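Local coordinates for bifunctional protein PutA (Bdellovibrio bacteriovorus, PDB 5UR2), which probably catalyses the NAD+-dependent oxidation of L-glutamate gamma-semialdehyde to L-glutamate, alongside a flavin-dependent proline dehydrogenase activity in the same polypeptide, at residues B[275-280]-B[454-459]; B[322-327]-B[331-336]. All coordinates share one frame; numbering follows the deposited sequence.

Contact 1 of 2, residues B[275-280]-B[454-459]; sequences YLRDSF and TSPVIP. With P5F (N-propargylglycine-modified flavin adenine dinucleotide), chain F.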
ATOM      1  N   TYR B 275      -1.756  13.355 -42.564  1.00 20.05           N
ATOM      2  CA  TYR B 275      -1.643  12.407 -41.466  1.00 21.93           C
ATOM      3  C   TYR B 275      -2.881  12.391 -40.579  1.00 23.01           C
ATOM      4  O   TYR B 275      -2.924  11.602 -39.624  1.00 24.23           O
ATOM      5  CB  TYR B 275      -0.367  12.675 -40.642  1.00 20.24           C
ATOM      6  CG  TYR B 275      -0.320  13.879 -39.704  1.00 22.33           C
ATOM      7  CD1 TYR B 275      -1.296  14.886 -39.717  1.00 19.01           C
ATOM      8  CD2 TYR B 275       0.755  14.018 -38.809  1.00 18.42           C
ATOM      9  CE1 TYR B 275      -1.206  15.989 -38.836  1.00 22.41           C
ATOM     10  CE2 TYR B 275       0.853  15.102 -37.942  1.00 17.54           C
ATOM     11  CZ  TYR B 275      -0.123  16.081 -37.945  1.00 26.66           C
ATOM     12  OH  TYR B 275       0.017  17.154 -37.078  1.00 20.95           O
ATOM     13  N   LEU B 276      -3.882  13.228 -40.871  1.00 17.93           N
ATOM     14  CA  LEU B 276      -5.140  13.205 -40.134  1.00 19.44           C
ATOM     15  C   LEU B 276      -6.079  12.157 -40.721  1.00 24.41           C
ATOM     16  O   LEU B 276      -6.186  12.018 -41.948  1.00 20.87           O
ATOM     17  CB  LEU B 276      -5.836  14.567 -40.162  1.00 16.87           C
ATOM     18  CG  LEU B 276      -5.106  15.696 -39.420  1.00 20.74           C
ATOM     19  CD1 LEU B 276      -5.909  16.997 -39.492  1.00 17.46           C
ATOM     20  CD2 LEU B 276      -4.798  15.286 -37.974  1.00 21.02           C
ATOM     21  N   ARG B 277      -6.786  11.444 -39.829  1.00 17.99           N
ATOM     22  CA  ARG B 277      -7.743  10.429 -40.277  1.00 21.08           C
ATOM     23  C   ARG B 277      -8.895  11.024 -41.094  1.00 27.57           C
ATOM     24  O   ARG B 277      -9.453  10.338 -41.962  1.00 27.80           O
ATOM     25  CB  ARG B 277      -8.296   9.651 -39.068  1.00 19.30           C
ATOM     26  CG  ARG B 277      -7.220   8.863 -38.320  1.00 21.00           C
ATOM     27  CD  ARG B 277      -7.690   8.239 -36.984  1.00 21.65           C
ATOM     28  NE  ARG B 277      -6.533   7.643 -36.310  1.00 21.79           N
ATOM     29  CZ  ARG B 277      -6.044   6.430 -36.573  1.00 19.13           C
ATOM     30  NH1 ARG B 277      -6.609   5.654 -37.489  1.00 18.90           N
ATOM     31  NH2 ARG B 277      -4.973   5.994 -35.935  1.00 20.42           N
ATOM     32  N   ASP B 278      -9.260  12.287 -40.859  1.00 20.85           N
ATOM     33  CA  ASP B 278     -10.405  12.863 -41.555  1.00 25.52           C
ATOM     34  C   ASP B 278     -10.004  13.725 -42.743  1.00 27.33           C
ATOM     35  O   ASP B 278     -10.859  14.374 -43.351  1.00 28.67           O
ATOM     36  CB  ASP B 278     -11.303  13.641 -40.568  1.00 32.00           C
ATOM     37  CG  ASP B 278     -10.617  14.832 -39.925  1.00 36.15           C
ATOM     38  OD1 ASP B 278      -9.511  15.219 -40.366  1.00 35.92           O
ATOM     39  OD2 ASP B 278     -11.201  15.386 -38.957  1.00 33.92           O
ATOM     40  N   SER B 279      -8.736  13.681 -43.136  1.00 21.48           N
ATOM     41  CA  SER B 279      -8.261  14.583 -44.170  1.00 20.26           C
ATOM     42  C   SER B 279      -8.807  14.228 -45.557  1.00 24.72           C
ATOM     43  O   SER B 279      -9.048  15.132 -46.374  1.00 24.18           O
ATOM     44  CB  SER B 279      -6.730  14.603 -44.143  1.00 20.80           C
ATOM     45  OG  SER B 279      -6.186  13.282 -44.243  1.00 26.46           O
ATOM     46  N   PHE B 280      -8.998  12.945 -45.868  1.00 18.90           N
ATOM     47  CA  PHE B 280      -9.566  12.646 -47.183  1.00 23.03           C
ATOM     48  C   PHE B 280     -11.004  13.146 -47.277  1.00 21.58           C
ATOM     49  O   PHE B 280     -11.418  13.658 -48.320  1.00 25.43           O
ATOM     50  CB  PHE B 280      -9.469  11.150 -47.507  1.00 18.65           C
ATOM     51  CG  PHE B 280     -10.005  10.783 -48.874  1.00 19.80           C
ATOM     52  CD1 PHE B 280      -9.457  11.349 -50.029  1.00 25.60           C
ATOM     53  CD2 PHE B 280     -11.004   9.820 -49.015  1.00 22.56           C
ATOM     54  CE1 PHE B 280      -9.947  11.007 -51.308  1.00 24.90           C
ATOM     55  CE2 PHE B 280     -11.485   9.460 -50.267  1.00 25.06           C
ATOM     56  CZ  PHE B 280     -10.957  10.056 -51.428  1.00 24.63           C
ATOM     57  N   THR B 454      -4.604   1.423 -38.409  1.00 26.63           N
ATOM     58  CA  THR B 454      -4.584   1.621 -36.969  1.00 30.10           C
ATOM     59  C   THR B 454      -5.944   2.130 -36.516  1.00 26.66           C
ATOM     60  O   THR B 454      -6.730   2.663 -37.304  1.00 27.27           O
ATOM     61  CB  THR B 454      -3.492   2.616 -36.532  1.00 30.13           C
ATOM     62  OG1 THR B 454      -3.730   3.902 -37.134  1.00 24.01           O
ATOM     63  CG2 THR B 454      -2.082   2.095 -36.878  1.00 26.42           C
ATOM     64  N   SER B 455      -6.194   1.970 -35.293  1.00 24.82           N
ATOM     65  CA  SER B 455      -7.430   2.452 -34.702  1.00 32.24           C
ATOM     66  C   SER B 455      -7.177   3.771 -33.988  1.00 32.04           C
ATOM     67  O   SER B 455      -6.122   3.944 -33.377  1.00 25.50           O
ATOM     68  CB  SER B 455      -7.984   1.445 -33.687  1.00 32.35           C
ATOM     69  OG  SER B 455      -8.996   2.043 -32.873  1.00 34.97           O
ATOM     70  N   PRO B 456      -8.115   4.724 -34.025  1.00 22.79           N
ATOM     71  CA  PRO B 456      -7.944   5.936 -33.211  1.00 25.32           C
ATOM     72  C   PRO B 456      -8.111   5.686 -31.721  1.00 21.31           C
ATOM     73  O   PRO B 456      -7.802   6.587 -30.940  1.00 26.11           O
ATOM     74  CB  PRO B 456      -9.034   6.879 -33.739  1.00 23.19           C
ATOM     75  CG  PRO B 456     -10.092   5.957 -34.274  1.00 28.06           C
ATOM     76  CD  PRO B 456      -9.361   4.743 -34.807  1.00 24.16           C
ATOM     77  N   VAL B 457      -8.553   4.494 -31.318  1.00 26.93           N
ATOM     78  CA  VAL B 457      -8.842   4.168 -29.923  1.00 26.39           C
ATOM     79  C   VAL B 457      -7.613   3.530 -29.290  1.00 27.80           C
ATOM     80  O   VAL B 457      -7.137   2.491 -29.756  1.00 35.55           O
ATOM     81  CB  VAL B 457     -10.047   3.222 -29.808  1.00 31.18           C
ATOM     82  CG1 VAL B 457     -10.269   2.846 -28.333  1.00 34.38           C
ATOM     83  CG2 VAL B 457     -11.319   3.846 -30.428  1.00 26.15           C
ATOM     84  N   ILE B 458      -7.099   4.153 -28.233  1.00 30.07           N
ATOM     85  CA  ILE B 458      -5.985   3.620 -27.445  1.00 33.74           C
ATOM     86  C   ILE B 458      -6.501   2.522 -26.517  1.00 34.92           C
ATOM     87  O   ILE B 458      -7.400   2.770 -25.697  1.00 34.93           O
ATOM     88  CB  ILE B 458      -5.290   4.737 -26.651  1.00 39.77           C
ATOM     89  CG1 ILE B 458      -4.720   5.792 -27.605  1.00 38.30           C
ATOM     90  CG2 ILE B 458      -4.185   4.161 -25.759  1.00 39.66           C
ATOM     91  CD1 ILE B 458      -4.101   6.980 -26.903  1.00 40.22           C
ATOM     92  N   PRO B 459      -5.961   1.305 -26.592  1.00 37.97           N
ATOM     93  CA  PRO B 459      -6.474   0.212 -25.747  1.00 34.41           C
ATOM     94  C   PRO B 459      -6.193   0.450 -24.265  1.00 28.98           C
ATOM     95  O   PRO B 459      -5.094   0.854 -23.876  1.00 31.83           O
ATOM     96  CB  PRO B 459      -5.723  -1.019 -26.261  1.00 43.22           C
ATOM     97  CG  PRO B 459      -4.498  -0.476 -26.974  1.00 40.98           C
ATOM     98  CD  PRO B 459      -4.844   0.893 -27.463  1.00 38.23           C
TER
HETATM   99  PA  P5F F1001       8.169  12.046 -44.687  1.00 25.26           P
HETATM  100  O1A P5F F1001       7.851  11.214 -45.975  1.00 30.61           O
HETATM  101  O2A P5F F1001       9.276  11.611 -43.864  1.00 23.04           O
HETATM  102  O5B P5F F1001       7.065  12.083 -43.665  1.00 24.68           O
HETATM  103  C5B P5F F1001       7.219  12.439 -42.296  1.00 16.78           C
HETATM  104  C4B P5F F1001       5.825  12.690 -41.701  1.00 20.64           C
HETATM  105  O4B P5F F1001       5.080  11.514 -41.494  1.00 25.39           O
HETATM  106  C3B P5F F1001       5.771  13.392 -40.375  1.00 17.28           C
HETATM  107  O3B P5F F1001       5.977  14.749 -40.483  1.00 18.70           O
HETATM  108  C2B P5F F1001       4.413  13.065 -39.897  1.00 17.09           C
HETATM  109  O2B P5F F1001       3.499  13.917 -40.498  1.00 18.70           O
HETATM  110  C1B P5F F1001       4.205  11.687 -40.414  1.00 22.79           C
HETATM  111  N9A P5F F1001       4.478  10.645 -39.456  1.00 19.76           N
HETATM  112  C8A P5F F1001       5.660  10.404 -38.770  1.00 21.14           C
HETATM  113  N7A P5F F1001       5.491   9.324 -37.997  1.00 23.15           N
HETATM  114  C5A P5F F1001       4.202   8.813 -38.161  1.00 21.13           C
HETATM  115  C6A P5F F1001       3.481   7.753 -37.616  1.00 30.15           C
HETATM  116  N6A P5F F1001       4.087   6.870 -36.660  1.00 28.95           N
HETATM  117  N1A P5F F1001       2.203   7.537 -37.979  1.00 25.32           N
HETATM  118  C2A P5F F1001       1.591   8.337 -38.879  1.00 17.31           C
HETATM  119  N3A P5F F1001       2.261   9.401 -39.408  1.00 20.52           N
HETATM  120  C4A P5F F1001       3.534   9.661 -39.087  1.00 11.73           C
HETATM  121  N1  P5F F1001       2.739  20.809 -41.489  1.00 32.81           N
HETATM  122  C2  P5F F1001       1.475  21.167 -40.891  1.00 27.86           C
HETATM  123  O2  P5F F1001       0.888  20.273 -40.024  1.00 28.25           O
HETATM  124  N3  P5F F1001       0.840  22.414 -41.197  1.00 42.77           N
HETATM  125  C4  P5F F1001       1.416  23.353 -42.088  1.00 45.20           C
HETATM  126  O4  P5F F1001       0.740  24.553 -42.343  1.00 38.12           O
HETATM  127  C4X P5F F1001       2.755  22.980 -42.713  1.00 42.68           C
HETATM  128  N5  P5F F1001       3.505  23.925 -43.538  1.00 44.45           N
HETATM  129  C5X P5F F1001       4.525  23.335 -44.427  1.00 44.35           C
HETATM  130  C6  P5F F1001       4.947  24.066 -45.662  1.00 35.93           C
HETATM  131  C7  P5F F1001       5.862  23.463 -46.562  1.00 36.35           C
HETATM  132  C7M P5F F1001       6.279  24.213 -47.809  1.00 38.53           C
HETATM  133  C8  P5F F1001       6.383  22.161 -46.300  1.00 37.04           C
HETATM  134  C8M P5F F1001       7.354  21.488 -47.237  1.00 35.48           C
HETATM  135  C9  P5F F1001       5.987  21.461 -45.136  1.00 44.42           C
HETATM  136  C9A P5F F1001       5.029  22.089 -44.182  1.00 44.53           C
HETATM  137  N10 P5F F1001       4.604  21.353 -42.989  1.00 42.88           N
HETATM  138  C10 P5F F1001       3.357  21.753 -42.399  1.00 37.02           C
HETATM  139  C1' P5F F1001       5.296  20.133 -42.506  1.00 45.64           C
HETATM  140  C2' P5F F1001       4.841  18.871 -43.241  1.00 38.89           C
HETATM  141  O2' P5F F1001       3.538  18.604 -42.887  1.00 37.21           O
HETATM  142  C3' P5F F1001       5.699  17.631 -42.984  1.00 40.40           C
HETATM  143  O3' P5F F1001       5.628  17.321 -41.643  1.00 41.32           O
HETATM  144  C4' P5F F1001       7.170  17.777 -43.347  1.00 38.78           C
HETATM  145  O4' P5F F1001       7.247  18.697 -44.381  1.00 37.99           O
HETATM  146  C5' P5F F1001       7.911  16.460 -43.646  1.00 38.49           C
HETATM  147  O5' P5F F1001       7.147  15.527 -44.385  1.00 40.31           O
HETATM  148  P   P5F F1001       7.705  14.603 -45.596  1.00 31.20           P
HETATM  149  O1P P5F F1001       6.687  14.164 -46.717  1.00 39.18           O
HETATM  150  O2P P5F F1001       8.961  15.446 -46.033  1.00 31.65           O
HETATM  151  O3P P5F F1001       8.588  13.468 -44.804  1.00 26.14           O
HETATM  152  C21 P5F F1001       4.026  25.576 -41.576  1.00 57.11           C
HETATM  153  C22 P5F F1001       3.725  24.814 -42.650  1.00 60.85           C
HETATM  154  C23 P5F F1001       2.923  26.215 -40.714  1.00 57.60           C
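Arg-277 reaches from the turn at the C-terminal end of a barrel strand to Thr-454 and Pro-456, making a small polar surface contact in the flavin-bearing half of PutA. The turn, type I from Leu-276 to Ser-279, joins strand 268-273 of the closed eight-stranded barrel to helix 279-293, while Thr-454 to Pro-459 belong to the long loop between helices 440-444 and 476-491. The arginine chain is extended from CG to NE (chi2 171°), and its guanidinium grips Thr-454 end-on. Arg-277 NH2 donates to Thr-454 OG1 at 2.7 Å, the partner slightly tilted from the guanidinium plane, and Arg-277 NH1 donates to Thr-454 O at 3.0 Å. The second bond is more bent, its donor lying well above the carbonyl plane. Pro-456 N sits over the centre of one guanidinium face, about 3.7 Å above the plane, and Pro-456 CB comes within 3.7 Å of Arg-277 NE, so the charged group is covered by proline backbone and ring. Just before the turn, Tyr-275 CD2 lies 3.2 Å from O2B of the adenosine ribose of the modified flavin cofactor. Inside the turn Leu-276 O receives both Ser-279 N and Ser-279 OG. Arg-277 NE bonds weakly to Val-323 O. The guanidinium directs two nitrogens at two oxygens of one residue and has a proline across its face, which should restrict its rotation. Thr-454 OG1, gripped by Arg-277 NH2 and also bonded to Glu-329 OE1, links the guanidinium to a carboxylate at second remove.

Contact 2 of 2, residues B[322-327]-B[331-336]; sequences PVYTNK and DANYEL. With P5F (N-propargylglycine-modified flavin adenine dinucleotide), chain F.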
ATOM      1  N   PRO B 322      -6.300  11.616 -33.337  1.00 20.63           N
ATOM      2  CA  PRO B 322      -6.729  12.076 -34.667  1.00 22.30           C
ATOM      3  C   PRO B 322      -5.744  11.797 -35.792  1.00 22.46           C
ATOM      4  O   PRO B 322      -6.140  11.907 -36.962  1.00 15.99           O
ATOM      5  CB  PRO B 322      -6.917  13.591 -34.474  1.00 18.85           C
ATOM      6  CG  PRO B 322      -5.929  13.942 -33.463  1.00 19.74           C
ATOM      7  CD  PRO B 322      -5.904  12.755 -32.488  1.00 25.47           C
ATOM      8  N   VAL B 323      -4.490  11.465 -35.494  1.00 22.69           N
ATOM      9  CA  VAL B 323      -3.507  11.134 -36.525  1.00 20.61           C
ATOM     10  C   VAL B 323      -3.461   9.622 -36.694  1.00 19.92           C
ATOM     11  O   VAL B 323      -3.796   8.861 -35.779  1.00 23.80           O
ATOM     12  CB  VAL B 323      -2.105  11.695 -36.202  1.00 19.64           C
ATOM     13  CG1 VAL B 323      -2.101  13.218 -36.301  1.00 17.11           C
ATOM     14  CG2 VAL B 323      -1.658  11.260 -34.802  1.00 16.20           C
ATOM     15  N   TYR B 324      -3.094   9.182 -37.900  1.00 20.60           N
ATOM     16  CA  TYR B 324      -2.657   7.804 -38.064  1.00 21.41           C
ATOM     17  C   TYR B 324      -1.439   7.580 -37.195  1.00 23.06           C
ATOM     18  O   TYR B 324      -0.657   8.502 -36.956  1.00 22.57           O
ATOM     19  CB  TYR B 324      -2.286   7.487 -39.521  1.00 17.30           C
ATOM     20  CG  TYR B 324      -3.388   7.692 -40.509  1.00 21.22           C
ATOM     21  CD1 TYR B 324      -4.464   6.808 -40.575  1.00 18.76           C
ATOM     22  CD2 TYR B 324      -3.367   8.781 -41.378  1.00 21.06           C
ATOM     23  CE1 TYR B 324      -5.490   6.992 -41.513  1.00 17.40           C
ATOM     24  CE2 TYR B 324      -4.387   8.988 -42.294  1.00 18.80           C
ATOM     25  CZ  TYR B 324      -5.441   8.096 -42.358  1.00 17.56           C
ATOM     26  OH  TYR B 324      -6.429   8.305 -43.278  1.00 17.70           O
ATOM     27  N   THR B 325      -1.265   6.346 -36.725  1.00 18.06           N
ATOM     28  CA  THR B 325      -0.079   6.041 -35.939  1.00 22.15           C
ATOM     29  C   THR B 325       0.823   5.021 -36.628  1.00 25.59           C
ATOM     30  O   THR B 325       1.835   4.615 -36.055  1.00 25.56           O
ATOM     31  CB  THR B 325      -0.470   5.593 -34.526  1.00 21.74           C
ATOM     32  OG1 THR B 325      -1.421   4.535 -34.598  1.00 23.95           O
ATOM     33  CG2 THR B 325      -1.090   6.775 -33.759  1.00 19.68           C
ATOM     34  N   ASN B 326       0.508   4.633 -37.857  1.00 25.82           N
ATOM     35  CA  ASN B 326       1.414   3.899 -38.732  1.00 21.08           C
ATOM     36  C   ASN B 326       1.838   4.858 -39.839  1.00 27.27           C
ATOM     37  O   ASN B 326       0.985   5.390 -40.561  1.00 24.68           O
ATOM     38  CB  ASN B 326       0.705   2.653 -39.276  1.00 19.63           C
ATOM     39  CG  ASN B 326       1.458   1.961 -40.419  1.00 27.60           C
ATOM     40  OD1 ASN B 326       2.597   2.280 -40.738  1.00 33.15           O
ATOM     41  ND2 ASN B 326       0.805   0.972 -41.018  1.00 34.53           N
ATOM     42  N   LYS B 327       3.146   5.090 -39.972  1.00 21.38           N
ATOM     43  CA  LYS B 327       3.578   6.160 -40.868  1.00 19.31           C
ATOM     44  C   LYS B 327       3.208   5.862 -42.324  1.00 23.92           C
ATOM     45  O   LYS B 327       2.962   6.789 -43.105  1.00 23.04           O
ATOM     46  CB  LYS B 327       5.082   6.402 -40.718  1.00 19.55           C
ATOM     47  CG  LYS B 327       5.539   7.737 -41.337  1.00 31.74           C
ATOM     48  CD  LYS B 327       6.235   7.513 -42.701  1.00 26.72           C
ATOM     49  CE  LYS B 327       6.629   8.845 -43.355  1.00 26.74           C
ATOM     50  NZ  LYS B 327       7.252   8.627 -44.706  1.00 30.09           N
ATOM     51  N   ASP B 331       1.517   8.207 -45.561  1.00 22.42           N
ATOM     52  CA  ASP B 331       1.975   8.232 -46.946  1.00 24.31           C
ATOM     53  C   ASP B 331       0.864   7.772 -47.887  1.00 25.59           C
ATOM     54  O   ASP B 331       0.551   8.444 -48.878  1.00 21.46           O
ATOM     55  CB  ASP B 331       3.198   7.324 -47.114  1.00 22.33           C
ATOM     56  CG  ASP B 331       4.453   7.848 -46.395  1.00 26.51           C
ATOM     57  OD1 ASP B 331       4.524   9.040 -46.009  1.00 26.83           O
ATOM     58  OD2 ASP B 331       5.394   7.043 -46.236  1.00 24.82           O
ATOM     59  N   ALA B 332       0.208   6.656 -47.551  1.00 25.38           N
ATOM     60  CA  ALA B 332      -0.824   6.115 -48.433  1.00 28.77           C
ATOM     61  C   ALA B 332      -1.990   7.081 -48.558  1.00 26.64           C
ATOM     62  O   ALA B 332      -2.533   7.275 -49.654  1.00 27.39           O
ATOM     63  CB  ALA B 332      -1.311   4.754 -47.925  1.00 24.77           C
ATOM     64  N   ASN B 333      -2.389   7.691 -47.441  1.00 19.63           N
ATOM     65  CA  ASN B 333      -3.462   8.674 -47.479  1.00 23.33           C
ATOM     66  C   ASN B 333      -3.042   9.916 -48.266  1.00 19.62           C
ATOM     67  O   ASN B 333      -3.864  10.519 -48.966  1.00 20.87           O
ATOM     68  CB  ASN B 333      -3.866   9.049 -46.050  1.00 18.82           C
ATOM     69  CG  ASN B 333      -5.119   9.873 -46.015  1.00 26.94           C
ATOM     70  OD1 ASN B 333      -6.200   9.379 -46.359  1.00 23.26           O
ATOM     71  ND2 ASN B 333      -5.000  11.131 -45.615  1.00 21.73           N
ATOM     72  N   TYR B 334      -1.768  10.315 -48.162  1.00 24.87           N
ATOM     73  CA  TYR B 334      -1.277  11.435 -48.964  1.00 21.80           C
ATOM     74  C   TYR B 334      -1.485  11.153 -50.445  1.00 25.12           C
ATOM     75  O   TYR B 334      -2.027  11.986 -51.182  1.00 20.72           O
ATOM     76  CB  TYR B 334       0.205  11.692 -48.674  1.00 20.31           C
ATOM     77  CG  TYR B 334       0.744  12.989 -49.255  1.00 20.61           C
ATOM     78  CD1 TYR B 334       0.974  13.134 -50.622  1.00 21.13           C
ATOM     79  CD2 TYR B 334       1.049  14.059 -48.419  1.00 20.41           C
ATOM     80  CE1 TYR B 334       1.464  14.334 -51.153  1.00 21.44           C
ATOM     81  CE2 TYR B 334       1.540  15.243 -48.922  1.00 20.73           C
ATOM     82  CZ  TYR B 334       1.750  15.383 -50.291  1.00 25.23           C
ATOM     83  OH  TYR B 334       2.233  16.581 -50.764  1.00 24.62           O
ATOM     84  N   GLU B 335      -1.071   9.968 -50.894  1.00 23.19           N
ATOM     85  CA  GLU B 335      -1.194   9.652 -52.310  1.00 25.83           C
ATOM     86  C   GLU B 335      -2.660   9.580 -52.731  1.00 25.17           C
ATOM     87  O   GLU B 335      -3.023  10.057 -53.813  1.00 30.76           O
ATOM     88  CB  GLU B 335      -0.423   8.364 -52.624  1.00 21.80           C
ATOM     89  CG  GLU B 335       1.089   8.561 -52.482  1.00 23.53           C
ATOM     90  CD  GLU B 335       1.954   7.359 -52.876  1.00 26.78           C
ATOM     91  OE1 GLU B 335       1.484   6.440 -53.572  1.00 33.25           O
ATOM     92  OE2 GLU B 335       3.135   7.349 -52.476  1.00 29.01           O
ATOM     93  N   LEU B 336      -3.521   9.036 -51.872  1.00 24.18           N
ATOM     94  CA  LEU B 336      -4.951   8.997 -52.175  1.00 25.69           C
ATOM     95  C   LEU B 336      -5.517  10.412 -52.315  1.00 27.51           C
ATOM     96  O   LEU B 336      -6.258  10.709 -53.258  1.00 23.76           O
ATOM     97  CB  LEU B 336      -5.683   8.209 -51.077  1.00 23.36           C
ATOM     98  CG  LEU B 336      -7.210   8.147 -51.147  1.00 26.74           C
ATOM     99  CD1 LEU B 336      -7.638   7.163 -52.265  1.00 20.74           C
ATOM    100  CD2 LEU B 336      -7.839   7.763 -49.818  1.00 19.75           C
TER
HETATM  101  PA  P5F F1001       8.169  12.046 -44.687  1.00 25.26           P
HETATM  102  O1A P5F F1001       7.851  11.214 -45.975  1.00 30.61           O
HETATM  103  O2A P5F F1001       9.276  11.611 -43.864  1.00 23.04           O
HETATM  104  O5B P5F F1001       7.065  12.083 -43.665  1.00 24.68           O
HETATM  105  C5B P5F F1001       7.219  12.439 -42.296  1.00 16.78           C
HETATM  106  C4B P5F F1001       5.825  12.690 -41.701  1.00 20.64           C
HETATM  107  O4B P5F F1001       5.080  11.514 -41.494  1.00 25.39           O
HETATM  108  C3B P5F F1001       5.771  13.392 -40.375  1.00 17.28           C
HETATM  109  O3B P5F F1001       5.977  14.749 -40.483  1.00 18.70           O
HETATM  110  C2B P5F F1001       4.413  13.065 -39.897  1.00 17.09           C
HETATM  111  O2B P5F F1001       3.499  13.917 -40.498  1.00 18.70           O
HETATM  112  C1B P5F F1001       4.205  11.687 -40.414  1.00 22.79           C
HETATM  113  N9A P5F F1001       4.478  10.645 -39.456  1.00 19.76           N
HETATM  114  C8A P5F F1001       5.660  10.404 -38.770  1.00 21.14           C
HETATM  115  N7A P5F F1001       5.491   9.324 -37.997  1.00 23.15           N
HETATM  116  C5A P5F F1001       4.202   8.813 -38.161  1.00 21.13           C
HETATM  117  C6A P5F F1001       3.481   7.753 -37.616  1.00 30.15           C
HETATM  118  N6A P5F F1001       4.087   6.870 -36.660  1.00 28.95           N
HETATM  119  N1A P5F F1001       2.203   7.537 -37.979  1.00 25.32           N
HETATM  120  C2A P5F F1001       1.591   8.337 -38.879  1.00 17.31           C
HETATM  121  N3A P5F F1001       2.261   9.401 -39.408  1.00 20.52           N
HETATM  122  C4A P5F F1001       3.534   9.661 -39.087  1.00 11.73           C
HETATM  123  N1  P5F F1001       2.739  20.809 -41.489  1.00 32.81           N
HETATM  124  C2  P5F F1001       1.475  21.167 -40.891  1.00 27.86           C
HETATM  125  O2  P5F F1001       0.888  20.273 -40.024  1.00 28.25           O
HETATM  126  N3  P5F F1001       0.840  22.414 -41.197  1.00 42.77           N
HETATM  127  C4  P5F F1001       1.416  23.353 -42.088  1.00 45.20           C
HETATM  128  O4  P5F F1001       0.740  24.553 -42.343  1.00 38.12           O
HETATM  129  C4X P5F F1001       2.755  22.980 -42.713  1.00 42.68           C
HETATM  130  N5  P5F F1001       3.505  23.925 -43.538  1.00 44.45           N
HETATM  131  C5X P5F F1001       4.525  23.335 -44.427  1.00 44.35           C
HETATM  132  C6  P5F F1001       4.947  24.066 -45.662  1.00 35.93           C
HETATM  133  C7  P5F F1001       5.862  23.463 -46.562  1.00 36.35           C
HETATM  134  C7M P5F F1001       6.279  24.213 -47.809  1.00 38.53           C
HETATM  135  C8  P5F F1001       6.383  22.161 -46.300  1.00 37.04           C
HETATM  136  C8M P5F F1001       7.354  21.488 -47.237  1.00 35.48           C
HETATM  137  C9  P5F F1001       5.987  21.461 -45.136  1.00 44.42           C
HETATM  138  C9A P5F F1001       5.029  22.089 -44.182  1.00 44.53           C
HETATM  139  N10 P5F F1001       4.604  21.353 -42.989  1.00 42.88           N
HETATM  140  C10 P5F F1001       3.357  21.753 -42.399  1.00 37.02           C
HETATM  141  C1' P5F F1001       5.296  20.133 -42.506  1.00 45.64           C
HETATM  142  C2' P5F F1001       4.841  18.871 -43.241  1.00 38.89           C
HETATM  143  O2' P5F F1001       3.538  18.604 -42.887  1.00 37.21           O
HETATM  144  C3' P5F F1001       5.699  17.631 -42.984  1.00 40.40           C
HETATM  145  O3' P5F F1001       5.628  17.321 -41.643  1.00 41.32           O
HETATM  146  C4' P5F F1001       7.170  17.777 -43.347  1.00 38.78           C
HETATM  147  O4' P5F F1001       7.247  18.697 -44.381  1.00 37.99           O
HETATM  148  C5' P5F F1001       7.911  16.460 -43.646  1.00 38.49           C
HETATM  149  O5' P5F F1001       7.147  15.527 -44.385  1.00 40.31           O
HETATM  150  P   P5F F1001       7.705  14.603 -45.596  1.00 31.20           P
HETATM  151  O1P P5F F1001       6.687  14.164 -46.717  1.00 39.18           O
HETATM  152  O2P P5F F1001       8.961  15.446 -46.033  1.00 31.65           O
HETATM  153  O3P P5F F1001       8.588  13.468 -44.804  1.00 26.14           O
HETATM  154  C21 P5F F1001       4.026  25.576 -41.576  1.00 57.11           C
HETATM  155  C22 P5F F1001       3.725  24.814 -42.650  1.00 60.85           C
HETATM  156  C23 P5F F1001       2.923  26.215 -40.714  1.00 57.60           C
HETATM  157  O   HOH W   1      -8.107  10.474 -44.583  1.00 25.39           O
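Lys-327 and Asp-331 face each other across the first turn of helix 327-343, where the backbone bond from Asp-331 N to Lys-327 O (3.2 Å) is backed by a salt bridge between the side chains. Lys-327 NZ meets Asp-331 OD2 at 2.9 Å, on the syn lone pair, with a weaker bond to OD1. The lysine chain leaves with CG anti to the backbone N and then bends sharply (chi2 -103°). That bend lays CB and CG over one face of the cofactor's adenine, with CG 3.6 Å from C4A, and sends the ammonium on to the pyrophosphate, where Lys-327 NZ donates to O1A at 2.9 Å. Asp-331 has its other strong partner in Lys-303, which bridges to OD1. Just before the helix the backbone lines the adenine: N6A gives a weak bond to Thr-325 O, and Asn-326, the N-cap residue, bonds through OD1 to Ala-328 N. Tyr-324 turns toward the helix and crosses Asn-333 at about a right angle, ring and amide planes 56° apart. Its CE2 lies 3.8 Å from Asn-333 CB, and a water bridges the two polar ends, 2.8 Å from Asn-333 OD1 and 3.0 Å from Tyr-324 OH. Asn-333 ND2 is taken up by Ala-274 O. Placed between a carboxylate and a phosphate oxygen, Lys-327 should stay protonated; Asp-331, shared by two lysines, would hold that ammonium in position for the phosphate and probably remain charged itself.

Overall arrangement
Contact 2 is nested within the chain loop that contact 1 closes, and their centres lie 9 Å apart. Backbone joins them: Tyr-324 N to Tyr-275 O and Arg-277 N to Pro-322 O, each 3.0 Å and probably hydrogen-bonded. Segment 322-327 thus runs between the barrel-strand turn 275-280 and the loop 454-459, and Thr-454 OG1 also has a weak bond from Thr-325 N. Both contacts border the modified flavin cofactor, contact 1 at the adenosine ribose and contact 2 at the adenine and pyrophosphate. Together they frame the adenosine end of the proline dehydrogenase pocket, away from the predicted aldehyde dehydrogenase residues Glu-746 and Cys-780.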